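PDB 6Y0R: chitooligosaccharide oxidase from Gibberella zeae, which oxidises the C1 hydroxyl of chitooligosaccharides to the corresponding lactones with a covalently bound FAD, reducing molecular oxygen to hydrogen peroxide. Local coordinates for residues Thr51-Arg56 with Tyr333-Asn338; Ser95-Gly100 with Asn446-Gln451; Gly145-Ala150 with Glu223-Ala228. One frame throughout, in Å; residues are numbered along the deposited sequence.

Interactions 1 and 2 line the FAD site, while interaction 3 joins two strands of the FAD-binding region without touching the cofactor. Residues 51-56, between helix 44-50 and strand 63-65, pair across 276 intervening residues with 333-338, which lead into strand 338-346 at the edge of the seven-stranded sheet: interaction 1. Before that loop closes, the chain passes 95-100, whose partner 446-451 comes only after it, so interactions 1 and 2 cross. They also touch, through N54 with Y96 and R56 with S450. Interaction 3, 145-150 with 223-228, ties strand 147-148 to strand 218-228 and closes a shorter loop lying within both of the others, its centre about 30 Å from that of interaction 1.

Interaction 1. Residues Thr51-Arg56 with Tyr333-Asn338. With FAD (flavin-adenine dinucleotide), chain B.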
loop_
_atom_site.group_PDB
_atom_site.type_symbol
_atom_site.label_atom_id
_atom_site.label_comp_id
_atom_site.label_asym_id
_atom_site.label_seq_id
_atom_site.Cartn_x
_atom_site.Cartn_y
_atom_site.Cartn_z
ATOM N N THR A 51 7.575 -13.210 12.691
ATOM C CA THR A 51 6.792 -14.086 11.804
ATOM C C THR A 51 6.150 -13.203 10.741
ATOM O O THR A 51 5.283 -12.389 11.095
ATOM C CB THR A 51 5.734 -14.906 12.535
ATOM O OG1 THR A 51 6.412 -15.646 13.558
ATOM C CG2 THR A 51 5.034 -15.851 11.591
ATOM N N ALA A 52 6.611 -13.355 9.512
ATOM C CA ALA A 52 6.149 -12.521 8.376
ATOM C C ALA A 52 4.653 -12.724 8.190
ATOM O O ALA A 52 4.113 -13.822 8.424
ATOM C CB ALA A 52 6.941 -12.850 7.156
ATOM N N TYR A 53 3.968 -11.652 7.794
ATOM C CA TYR A 53 2.522 -11.699 7.507
ATOM C C TYR A 53 2.241 -12.782 6.477
ATOM O O TYR A 53 1.347 -13.624 6.641
ATOM C CB TYR A 53 2.102 -10.335 6.945
ATOM C CG TYR A 53 0.716 -10.339 6.380
ATOM C CD1 TYR A 53 -0.370 -10.484 7.214
ATOM C CD2 TYR A 53 0.484 -10.162 5.032
ATOM C CE1 TYR A 53 -1.661 -10.506 6.717
ATOM C CE2 TYR A 53 -0.803 -10.173 4.522
ATOM C CZ TYR A 53 -1.870 -10.359 5.368
ATOM O OH TYR A 53 -3.158 -10.327 4.902
ATOM N N ASN A 54 2.991 -12.787 5.382
ATOM C CA ASN A 54 2.793 -13.766 4.295
ATOM C C ASN A 54 3.512 -15.077 4.656
ATOM O O ASN A 54 4.730 -15.074 4.726
ATOM C CB ASN A 54 3.278 -13.278 2.926
ATOM C CG ASN A 54 2.829 -14.145 1.772
ATOM O OD1 ASN A 54 2.298 -15.257 1.971
ATOM N ND2 ASN A 54 2.955 -13.620 0.557
ATOM N N LEU A 55 2.747 -16.131 4.932
ATOM C CA LEU A 55 3.291 -17.473 5.304
ATOM C C LEU A 55 4.089 -18.071 4.146
ATOM O O LEU A 55 4.949 -18.971 4.381
ATOM C CB LEU A 55 2.096 -18.349 5.706
ATOM C CG LEU A 55 1.336 -17.829 6.931
ATOM C CD1 LEU A 55 0.085 -18.659 7.224
ATOM C CD2 LEU A 55 2.252 -17.797 8.138
ATOM N N ARG A 56 3.899 -17.577 2.926
ATOM C CA ARG A 56 4.721 -18.029 1.782
ATOM C C ARG A 56 6.171 -17.534 1.895
ATOM O O ARG A 56 7.052 -18.145 1.244
ATOM C CB ARG A 56 4.102 -17.557 0.467
ATOM C CG ARG A 56 4.708 -18.211 -0.764
ATOM C CD ARG A 56 4.024 -17.775 -2.019
ATOM N NE ARG A 56 4.277 -16.360 -2.367
ATOM C CZ ARG A 56 5.348 -15.921 -2.998
ATOM N NH1 ARG A 56 5.448 -14.632 -3.292
ATOM N NH2 ARG A 56 6.355 -16.738 -3.297
ATOM N N TYR A 333 -0.207 -8.791 17.562
ATOM C CA TYR A 333 -0.791 -8.813 16.190
ATOM C C TYR A 333 -0.281 -10.035 15.431
ATOM O O TYR A 333 0.955 -10.244 15.385
ATOM C CB TYR A 333 -0.420 -7.535 15.440
ATOM C CG TYR A 333 -1.143 -7.408 14.121
ATOM C CD1 TYR A 333 -2.405 -6.828 14.058
ATOM C CD2 TYR A 333 -0.552 -7.832 12.935
ATOM C CE1 TYR A 333 -3.093 -6.743 12.858
ATOM C CE2 TYR A 333 -1.232 -7.761 11.725
ATOM C CZ TYR A 333 -2.485 -7.183 11.690
ATOM O OH TYR A 333 -3.158 -7.115 10.509
ATOM N N ASP A 334 -1.182 -10.851 14.875
ATOM C CA ASP A 334 -0.769 -12.103 14.204
ATOM C C ASP A 334 -1.706 -12.435 13.057
ATOM O O ASP A 334 -1.941 -13.629 12.814
ATOM C CB ASP A 334 -0.692 -13.254 15.226
ATOM C CG ASP A 334 -2.054 -13.685 15.735
ATOM O OD1 ASP A 334 -3.040 -12.924 15.550
ATOM O OD2 ASP A 334 -2.116 -14.763 16.346
ATOM N N ALA A 335 -2.142 -11.438 12.283
ATOM C CA ALA A 335 -2.838 -11.707 11.010
ATOM C C ALA A 335 -1.859 -12.401 10.054
ATOM O O ALA A 335 -0.635 -12.067 10.073
ATOM C CB ALA A 335 -3.349 -10.403 10.430
ATOM N N HIS A 336 -2.349 -13.346 9.257
ATOM C CA HIS A 336 -1.550 -14.050 8.231
ATOM C C HIS A 336 -2.411 -14.355 7.015
ATOM O O HIS A 336 -3.640 -14.492 7.137
ATOM C CB HIS A 336 -0.921 -15.341 8.797
ATOM C CG HIS A 336 0.133 -15.085 9.812
ATOM N ND1 HIS A 336 1.375 -14.542 9.478
ATOM C CD2 HIS A 336 0.130 -15.256 11.155
ATOM C CE1 HIS A 336 2.073 -14.369 10.589
ATOM N NE2 HIS A 336 1.326 -14.812 11.628
ATOM N N ASP A 337 -1.745 -14.491 5.884
ATOM C CA ASP A 337 -2.284 -15.170 4.707
ATOM C C ASP A 337 -1.134 -15.910 4.063
ATOM O O ASP A 337 0.002 -15.684 4.426
ATOM C CB ASP A 337 -3.022 -14.164 3.802
ATOM C CG ASP A 337 -3.931 -14.831 2.774
ATOM O OD1 ASP A 337 -4.129 -16.085 2.857
ATOM O OD2 ASP A 337 -4.433 -14.122 1.872
ATOM N N ASN A 338 -1.449 -16.767 3.108
ATOM C CA ASN A 338 -0.460 -17.595 2.366
ATOM C C ASN A 338 -0.727 -17.389 0.879
ATOM O O ASN A 338 -1.670 -17.953 0.361
ATOM C CB ASN A 338 -0.580 -19.068 2.780
ATOM C CG ASN A 338 0.542 -19.934 2.270
ATOM O OD1 ASN A 338 1.432 -19.494 1.549
ATOM N ND2 ASN A 338 0.476 -21.220 2.604
HETATM P PA FAD B . 5.862 -3.448 6.489
HETATM O O1A FAD B . 6.027 -4.828 5.996
HETATM O O2A FAD B . 6.142 -3.127 7.902
HETATM O O5B FAD B . 6.709 -2.434 5.600
HETATM C C5B FAD B . 6.483 -2.279 4.199
HETATM C C4B FAD B . 7.706 -1.649 3.558
HETATM O O4B FAD B . 7.901 -0.317 4.097
HETATM C C3B FAD B . 9.063 -2.348 3.786
HETATM O O3B FAD B . 9.970 -2.063 2.713
HETATM C C2B FAD B . 9.560 -1.679 5.060
HETATM O O2B FAD B . 10.966 -1.803 5.288
HETATM C C1B FAD B . 9.124 -0.259 4.823
HETATM N N9A FAD B . 8.903 0.520 6.031
HETATM C C8A FAD B . 7.906 0.321 6.949
HETATM N N7A FAD B . 7.960 1.189 7.952
HETATM C C5A FAD B . 9.062 1.986 7.664
HETATM C C6A FAD B . 9.647 3.073 8.341
HETATM N N6A FAD B . 9.126 3.558 9.471
HETATM N N1A FAD B . 10.767 3.640 7.812
HETATM C C2A FAD B . 11.259 3.097 6.681
HETATM N N3A FAD B . 10.778 2.091 5.943
HETATM C C4A FAD B . 9.667 1.565 6.493
HETATM N N1 FAD B . -2.607 -0.978 0.308
HETATM C C2 FAD B . -3.339 0.046 -0.156
HETATM O O2 FAD B . -2.781 1.013 -0.791
HETATM N N3 FAD B . -4.683 0.077 0.084
HETATM C C4 FAD B . -5.360 -0.909 0.783
HETATM O O4 FAD B . -6.584 -0.814 0.980
HETATM C C4X FAD B . -4.610 -1.995 1.293
HETATM N N5 FAD B . -5.221 -2.933 2.021
HETATM C C5X FAD B . -4.437 -3.899 2.613
HETATM C C6 FAD B . -5.048 -4.866 3.455
HETATM C C7 FAD B . -4.297 -5.866 4.050
HETATM C C7M FAD B . -4.959 -6.912 4.925
HETATM C C8 FAD B . -2.854 -5.890 3.862
HETATM C C8M FAD B . -1.945 -6.874 4.572
HETATM C C9 FAD B . -2.274 -4.947 2.988
HETATM C C9A FAD B . -3.044 -3.959 2.358
HETATM N N10 FAD B . -2.441 -3.000 1.526
HETATM C C10 FAD B . -3.202 -1.955 0.988
HETATM C "C1'" FAD B . -1.010 -3.038 1.211
HETATM C "C2'" FAD B . -0.205 -2.168 2.179
HETATM O "O2'" FAD B . -0.350 -0.784 1.855
HETATM C "C3'" FAD B . 1.242 -2.579 2.075
HETATM O "O3'" FAD B . 1.287 -3.974 2.452
HETATM C "C4'" FAD B . 2.106 -1.708 2.988
HETATM O "O4'" FAD B . 3.456 -1.607 2.499
HETATM C "C5'" FAD B . 2.098 -2.285 4.375
HETATM O "O5'" FAD B . 2.734 -1.393 5.309
HETATM P P FAD B . 3.232 -2.011 6.681
HETATM O O1P FAD B . 3.836 -0.925 7.490
HETATM O O2P FAD B . 2.188 -2.849 7.323
HETATM O O3P FAD B . 4.332 -3.075 6.146
#
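H336 and Y53 meet where two irregular segments join at a single beta bridge, N54 with D337, beside the flavin of this PCMH-type (vanillyl-alcohol oxidase fold) oxidase. The imidazole of H336 lies edge-on to the backbone of 51-56, its ND1 donating to Y53 O at 3.0 Å with the acceptor close to the ring plane. D337 N reaches the same oxygen from the opposite face of the carbonyl, over a longer 3.3 Å, so Y53 O is gripped by two donors. The bridge is completed by L55 N giving a nearly straight bond to D337 O.

The side chains of T51 and L55 each run at about a right angle to that of H336: T51 brings CG2 to within 3.5 Å of H336 CE1, and L55 sets CD2 near H336 ND1. The Y53 side chain starts away from 333-338, but with CG anti to the backbone N (chi1 169°) its ring reaches both A335-D337 and the cofactor. D337 N sits over one face of that ring, near its rim, while A335 O stands at its edge. Y53 CE2, across the ring from CD1, lies 3.5 Å from FAD C8M, and H94, the flavin-linking histidine by similarity, also meets the ring.

N54 folds back into an Asx turn, its ND2 held by F339 O and Y96 O. Its OD1 accepts from R56 N at 3.0 Å, the donor standing well above the amide carbonyl plane.

Interaction 2. Residues Ser95-Gly100 with Asn446-Gln451; sequences SYTSLG and NYPDSQ. With FAD (flavin-adenine dinucleotide), chain B.
Y96 and Y447 lie side by side and point the same way, both with CG anti to their own carbonyl carbon. Their planes are only 10° apart, yet the rings are slid so far that they barely overlap, with centroids 5.5 Å apart. The nearest approach is Y96 CE2 to Y447 CD1, 3.5 Å. Above the centre of one face of Y96 sits N446 O, and the phenol OH bonds to Q406.

P448 crosses Y96 at about a right angle, packing CD against the tyrosine CB. T97 slides past the same proline in the opposite direction. Its OG1 occupies the crowded position between backbone N and carbonyl carbon (chi1 63°), which brings the oxygen to 3.5 Å from P448 CG and turns CG2 towards S450 CB. S95 opens the type I turn S95-S98 that carries Y96 and T97; its OG accepts from L99 N and, weakly, from T97 N.

No direct hydrogen bond joins the segments. Instead a water accepts from Y96 N, donates to N446 O at 2.7 Å and is hydrogen-bonded to FAD O3'. S95 N donates to the phosphate oxygen O1A of FAD at 3.1 Å, and N446 OD1 accepts a hydrogen bond from FAD O4' at 2.8 Å. Tyrosines, water and polar grips together form part of the FAD pocket, at the meeting of the PCMH-type FAD-binding and berberine-like regions characteristic of this oxidase family.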
loop_
_atom_site.group_PDB
_atom_site.type_symbol
_atom_site.label_atom_id
_atom_site.label_comp_id
_atom_site.label_asym_id
_atom_site.label_seq_id
_atom_site.Cartn_x
_atom_site.Cartn_y
_atom_site.Cartn_z
ATOM N N SER A 95 3.755 -6.178 4.370
ATOM C CA SER A 95 4.399 -6.369 3.051
ATOM C C SER A 95 4.005 -7.712 2.444
ATOM O O SER A 95 4.274 -8.755 3.036
ATOM C CB SER A 95 5.882 -6.289 3.109
ATOM O OG SER A 95 6.430 -6.425 1.810
ATOM N N TYR A 96 3.535 -7.682 1.212
ATOM C CA TYR A 96 3.158 -8.924 0.505
ATOM C C TYR A 96 4.370 -9.829 0.254
ATOM O O TYR A 96 4.172 -11.048 -0.004
ATOM C CB TYR A 96 2.526 -8.546 -0.817
ATOM C CG TYR A 96 1.159 -7.932 -0.765
ATOM C CD1 TYR A 96 0.473 -7.660 0.406
ATOM C CD2 TYR A 96 0.492 -7.740 -1.959
ATOM C CE1 TYR A 96 -0.833 -7.182 0.401
ATOM C CE2 TYR A 96 -0.790 -7.234 -1.980
ATOM C CZ TYR A 96 -1.471 -6.994 -0.809
ATOM O OH TYR A 96 -2.768 -6.493 -0.814
ATOM N N THR A 97 5.573 -9.260 0.281
ATOM C CA THR A 97 6.826 -10.000 -0.020
ATOM C C THR A 97 7.790 -9.892 1.169
ATOM O O THR A 97 9.026 -10.228 0.993
ATOM C CB THR A 97 7.367 -9.551 -1.377
ATOM O OG1 THR A 97 7.699 -8.166 -1.293
ATOM C CG2 THR A 97 6.411 -9.871 -2.506
ATOM N N SER A 98 7.297 -9.480 2.349
ATOM C CA SER A 98 8.060 -9.536 3.625
ATOM C C SER A 98 9.252 -8.587 3.554
ATOM O O SER A 98 10.339 -8.885 4.144
ATOM C CB SER A 98 8.479 -10.958 3.959
ATOM O OG SER A 98 7.361 -11.848 3.878
ATOM N N LEU A 99 9.087 -7.451 2.862
ATOM C CA LEU A 99 10.191 -6.462 2.722
ATOM C C LEU A 99 10.511 -5.760 4.040
ATOM O O LEU A 99 11.621 -5.178 4.123
ATOM C CB LEU A 99 9.927 -5.499 1.569
ATOM C CG LEU A 99 9.757 -6.175 0.193
ATOM C CD1 LEU A 99 9.593 -5.165 -0.917
ATOM C CD2 LEU A 99 10.908 -7.097 -0.129
ATOM N N GLY A 100 9.678 -5.848 5.080
ATOM C CA GLY A 100 10.048 -5.263 6.385
ATOM C C GLY A 100 11.168 -6.096 7.029
ATOM O O GLY A 100 11.774 -5.589 8.001
ATOM N N ASN A 446 3.197 -0.923 -3.093
ATOM C CA ASN A 446 2.390 -1.451 -1.954
ATOM C C ASN A 446 1.798 -2.824 -2.289
ATOM O O ASN A 446 1.326 -3.488 -1.369
ATOM C CB ASN A 446 1.314 -0.505 -1.402
ATOM C CG ASN A 446 1.828 0.392 -0.293
ATOM O OD1 ASN A 446 2.843 0.089 0.347
ATOM N ND2 ASN A 446 1.229 1.572 -0.211
ATOM N N TYR A 447 1.829 -3.236 -3.560
ATOM C CA TYR A 447 1.377 -4.578 -3.998
ATOM C C TYR A 447 2.527 -5.227 -4.742
ATOM O O TYR A 447 2.425 -5.521 -5.936
ATOM C CB TYR A 447 0.164 -4.508 -4.925
ATOM C CG TYR A 447 -1.089 -3.903 -4.346
ATOM C CD1 TYR A 447 -1.368 -3.957 -2.995
ATOM C CD2 TYR A 447 -2.036 -3.346 -5.182
ATOM C CE1 TYR A 447 -2.537 -3.415 -2.481
ATOM C CE2 TYR A 447 -3.206 -2.795 -4.677
ATOM C CZ TYR A 447 -3.450 -2.824 -3.321
ATOM O OH TYR A 447 -4.590 -2.310 -2.733
ATOM N N PRO A 448 3.656 -5.432 -4.061
ATOM C CA PRO A 448 4.892 -5.823 -4.734
ATOM C C PRO A 448 4.815 -7.249 -5.282
ATOM O O PRO A 448 4.161 -8.083 -4.683
ATOM C CB PRO A 448 5.964 -5.731 -3.668
ATOM C CG PRO A 448 5.215 -5.990 -2.385
ATOM C CD PRO A 448 3.838 -5.372 -2.597
ATOM N N ASP A 449 5.481 -7.461 -6.400
ATOM C CA ASP A 449 5.539 -8.759 -7.121
ATOM C C ASP A 449 6.928 -9.369 -6.898
ATOM O O ASP A 449 7.893 -8.902 -7.486
ATOM C CB ASP A 449 5.284 -8.536 -8.609
ATOM C CG ASP A 449 5.115 -9.798 -9.417
ATOM O OD1 ASP A 449 5.639 -10.855 -8.959
ATOM O OD2 ASP A 449 4.445 -9.732 -10.482
ATOM N N SER A 450 6.977 -10.453 -6.130
ATOM C CA SER A 450 8.261 -11.123 -5.799
ATOM C C SER A 450 8.944 -11.707 -7.027
ATOM O O SER A 450 10.151 -11.959 -6.880
ATOM C CB SER A 450 8.068 -12.187 -4.789
ATOM O OG SER A 450 7.117 -13.113 -5.209
ATOM N N GLN A 451 8.234 -12.031 -8.107
ATOM C CA GLN A 451 8.796 -12.836 -9.230
ATOM C C GLN A 451 9.476 -11.972 -10.277
ATOM O O GLN A 451 10.172 -12.535 -11.133
ATOM C CB GLN A 451 7.719 -13.701 -9.864
ATOM C CG GLN A 451 7.062 -14.639 -8.878
ATOM C CD GLN A 451 8.062 -15.391 -8.037
ATOM O OE1 GLN A 451 8.603 -16.419 -8.490
ATOM N NE2 GLN A 451 8.210 -14.981 -6.796
HETATM P PA FAD B . 5.862 -3.448 6.489
HETATM O O1A FAD B . 6.027 -4.828 5.996
HETATM O O2A FAD B . 6.142 -3.127 7.902
HETATM O O5B FAD B . 6.709 -2.434 5.600
HETATM C C5B FAD B . 6.483 -2.279 4.199
HETATM C C4B FAD B . 7.706 -1.649 3.558
HETATM O O4B FAD B . 7.901 -0.317 4.097
HETATM C C3B FAD B . 9.063 -2.348 3.786
HETATM O O3B FAD B . 9.970 -2.063 2.713
HETATM C C2B FAD B . 9.560 -1.679 5.060
HETATM O O2B FAD B . 10.966 -1.803 5.288
HETATM C C1B FAD B . 9.124 -0.259 4.823
HETATM N N9A FAD B . 8.903 0.520 6.031
HETATM C C8A FAD B . 7.906 0.321 6.949
HETATM N N7A FAD B . 7.960 1.189 7.952
HETATM C C5A FAD B . 9.062 1.986 7.664
HETATM C C6A FAD B . 9.647 3.073 8.341
HETATM N N6A FAD B . 9.126 3.558 9.471
HETATM N N1A FAD B . 10.767 3.640 7.812
HETATM C C2A FAD B . 11.259 3.097 6.681
HETATM N N3A FAD B . 10.778 2.091 5.943
HETATM C C4A FAD B . 9.667 1.565 6.493
HETATM N N1 FAD B . -2.607 -0.978 0.308
HETATM C C2 FAD B . -3.339 0.046 -0.156
HETATM O O2 FAD B . -2.781 1.013 -0.791
HETATM N N3 FAD B . -4.683 0.077 0.084
HETATM C C4 FAD B . -5.360 -0.909 0.783
HETATM O O4 FAD B . -6.584 -0.814 0.980
HETATM C C4X FAD B . -4.610 -1.995 1.293
HETATM N N5 FAD B . -5.221 -2.933 2.021
HETATM C C5X FAD B . -4.437 -3.899 2.613
HETATM C C6 FAD B . -5.048 -4.866 3.455
HETATM C C7 FAD B . -4.297 -5.866 4.050
HETATM C C7M FAD B . -4.959 -6.912 4.925
HETATM C C8 FAD B . -2.854 -5.890 3.862
HETATM C C8M FAD B . -1.945 -6.874 4.572
HETATM C C9 FAD B . -2.274 -4.947 2.988
HETATM C C9A FAD B . -3.044 -3.959 2.358
HETATM N N10 FAD B . -2.441 -3.000 1.526
HETATM C C10 FAD B . -3.202 -1.955 0.988
HETATM C "C1'" FAD B . -1.010 -3.038 1.211
HETATM C "C2'" FAD B . -0.205 -2.168 2.179
HETATM O "O2'" FAD B . -0.350 -0.784 1.855
HETATM C "C3'" FAD B . 1.242 -2.579 2.075
HETATM O "O3'" FAD B . 1.287 -3.974 2.452
HETATM C "C4'" FAD B . 2.106 -1.708 2.988
HETATM O "O4'" FAD B . 3.456 -1.607 2.499
HETATM C "C5'" FAD B . 2.098 -2.285 4.375
HETATM O "O5'" FAD B . 2.734 -1.393 5.309
HETATM P P FAD B . 3.232 -2.011 6.681
HETATM O O1P FAD B . 3.836 -0.925 7.490
HETATM O O2P FAD B . 2.188 -2.849 7.323
HETATM O O3P FAD B . 4.332 -3.075 6.146
HETATM O O HOH W 1 2.818 -4.951 0.392
#

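Interaction 3. Residues Gly145-Ala150 with Glu223-Ala228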
loop_
_atom_site.group_PDB
_atom_site.type_symbol
_atom_site.label_atom_id
_atom_site.label_comp_id
_atom_site.label_asym_id
_atom_site.label_seq_id
_atom_site.Cartn_x
_atom_site.Cartn_y
_atom_site.Cartn_z
ATOM N N GLY A 145 -10.790 14.486 17.235
ATOM C CA GLY A 145 -11.221 15.712 16.558
ATOM C C GLY A 145 -12.107 15.526 15.362
ATOM O O GLY A 145 -12.336 16.523 14.658
ATOM N N LYS A 146 -12.661 14.333 15.140
ATOM C CA LYS A 146 -13.492 14.053 13.954
ATOM C C LYS A 146 -12.706 14.452 12.686
ATOM O O LYS A 146 -13.205 15.197 11.819
ATOM C CB LYS A 146 -14.806 14.806 14.099
ATOM C CG LYS A 146 -15.906 14.256 13.246
ATOM C CD LYS A 146 -17.240 14.952 13.452
ATOM C CE LYS A 146 -18.345 14.242 12.711
ATOM N NZ LYS A 146 -19.583 15.069 12.684
ATOM N N ARG A 147 -11.453 14.006 12.661
ATOM C CA ARG A 147 -10.530 14.233 11.540
ATOM C C ARG A 147 -10.206 12.865 10.915
ATOM O O ARG A 147 -10.518 11.821 11.502
ATOM C CB ARG A 147 -9.269 14.972 11.987
ATOM C CG ARG A 147 -9.546 16.279 12.736
ATOM C CD ARG A 147 -10.254 17.259 11.862
ATOM N NE ARG A 147 -9.459 17.788 10.761
ATOM C CZ ARG A 147 -9.831 18.803 10.013
ATOM N NH1 ARG A 147 -10.995 19.408 10.238
ATOM N NH2 ARG A 147 -9.054 19.233 9.041
ATOM N N ALA A 148 -9.591 12.904 9.741
ATOM C CA ALA A 148 -9.307 11.687 8.951
ATOM C C ALA A 148 -8.113 11.943 8.034
ATOM O O ALA A 148 -7.774 13.102 7.772
ATOM C CB ALA A 148 -10.534 11.290 8.163
ATOM N N LEU A 149 -7.514 10.827 7.625
ATOM C CA LEU A 149 -6.532 10.763 6.517
ATOM C C LEU A 149 -7.049 9.829 5.443
ATOM O O LEU A 149 -8.003 9.048 5.674
ATOM C CB LEU A 149 -5.193 10.267 7.051
ATOM C CG LEU A 149 -4.503 11.219 8.020
ATOM C CD1 LEU A 149 -3.248 10.545 8.529
ATOM C CD2 LEU A 149 -4.213 12.555 7.358
ATOM N N ALA A 150 -6.460 9.984 4.255
ATOM C CA ALA A 150 -6.841 9.173 3.089
ATOM C C ALA A 150 -5.955 7.938 3.096
ATOM O O ALA A 150 -4.867 8.009 2.678
ATOM C CB ALA A 150 -6.694 9.957 1.819
ATOM N N GLU A 223 4.087 13.678 9.638
ATOM C CA GLU A 223 3.135 14.770 9.923
ATOM C C GLU A 223 2.228 14.921 8.716
ATOM O O GLU A 223 2.707 14.953 7.589
ATOM C CB GLU A 223 3.868 16.072 10.240
ATOM C CG GLU A 223 2.904 17.179 10.655
ATOM C CD GLU A 223 3.543 18.387 11.318
ATOM O OE1 GLU A 223 4.764 18.645 11.057
ATOM O OE2 GLU A 223 2.813 19.055 12.101
ATOM N N PHE A 224 0.943 15.131 8.953
ATOM C CA PHE A 224 -0.082 15.268 7.899
ATOM C C PHE A 224 -1.000 16.459 8.176
ATOM O O PHE A 224 -1.253 16.780 9.346
ATOM C CB PHE A 224 -1.000 14.039 7.865
ATOM C CG PHE A 224 -0.315 12.718 7.609
ATOM C CD1 PHE A 224 0.293 12.028 8.641
ATOM C CD2 PHE A 224 -0.249 12.220 6.308
ATOM C CE1 PHE A 224 0.941 10.826 8.395
ATOM C CE2 PHE A 224 0.404 11.021 6.056
ATOM C CZ PHE A 224 0.971 10.321 7.108
ATOM N N GLN A 225 -1.565 16.997 7.118
ATOM C CA GLN A 225 -2.733 17.901 7.198
ATOM C C GLN A 225 -3.973 17.016 7.078
ATOM O O GLN A 225 -4.271 16.528 5.960
ATOM C CB GLN A 225 -2.708 18.970 6.109
ATOM C CG GLN A 225 -3.917 19.905 6.186
ATOM C CD GLN A 225 -4.073 20.561 7.543
ATOM O OE1 GLN A 225 -3.129 21.146 8.062
ATOM N NE2 GLN A 225 -5.249 20.433 8.159
ATOM N N THR A 226 -4.653 16.765 8.198
ATOM C CA THR A 226 -5.904 15.977 8.175
ATOM C C THR A 226 -7.011 16.737 7.433
ATOM O O THR A 226 -6.935 17.978 7.294
ATOM C CB THR A 226 -6.369 15.581 9.588
ATOM O OG1 THR A 226 -6.889 16.771 10.195
ATOM C CG2 THR A 226 -5.283 14.921 10.404
ATOM N N PHE A 227 -8.066 16.019 7.060
ATOM C CA PHE A 227 -9.324 16.619 6.562
ATOM C C PHE A 227 -10.438 16.269 7.557
ATOM O O PHE A 227 -10.268 15.374 8.424
ATOM C CB PHE A 227 -9.680 16.211 5.134
ATOM C CG PHE A 227 -9.715 14.729 4.885
ATOM C CD1 PHE A 227 -10.872 13.987 5.091
ATOM C CD2 PHE A 227 -8.584 14.087 4.407
ATOM C CE1 PHE A 227 -10.894 12.617 4.849
ATOM C CE2 PHE A 227 -8.606 12.716 4.189
ATOM C CZ PHE A 227 -9.756 11.990 4.404
ATOM N N ALA A 228 -11.504 17.036 7.523
ATOM C CA ALA A 228 -12.681 16.748 8.371
ATOM C C ALA A 228 -13.242 15.370 7.968
ATOM O O ALA A 228 -13.541 15.163 6.793
ATOM C CB ALA A 228 -13.696 17.857 8.195
#
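R147 lays one face of its guanidinium over the backbone of 223-228, with A228 N above the centre of the plane and F227 C nearer the rim. T226 OG1 stands at the edge, almost exactly in plane, and takes a bond from R147 NE at 2.8 Å that is nearly straight (173°). The ring of F227 has A148 O over one face, towards the rim, and A150 N at its edge. F224 receives L149 CD1 over a face, 3.9 Å from the ring centroid and close to the normal, a CH-pi contact, while L149 CD2 packs against F224 CB.

The arginine reaches its place by bending at chi2 and chi3, which folds the chain back across T226 and grips that residue side-on. Besides NE, its NH2 donates to T226 O at 3.0 Å from well above the carbonyl plane. Q225 NE2 supplies a second donor to that oxygen, in the carbonyl plane and on a lone pair.

These groups decorate an antiparallel pairing in the PCMH-type FAD-binding region, within the antiparallel sheet that includes strands 118-120, 125-128 and 182-188. Here the short strand 147-148 follows helix 134-145 and joins the interrupted strand 218-228. A148 and F227 form its hydrogen-bonded pair, A148 N to F227 O at 2.9 Å and F227 N to A148 O at 3.0 Å; R147 and A228 are the adjoining non-hydrogen-bonded pair, their side chains diverging.

A148 CB lies on the same side of the sheet as F227 and touches its CE1 at 3.6 Å. H175 stacks on the F227 ring, and T226 OG1 is also hydrogen-bonded to G124 O.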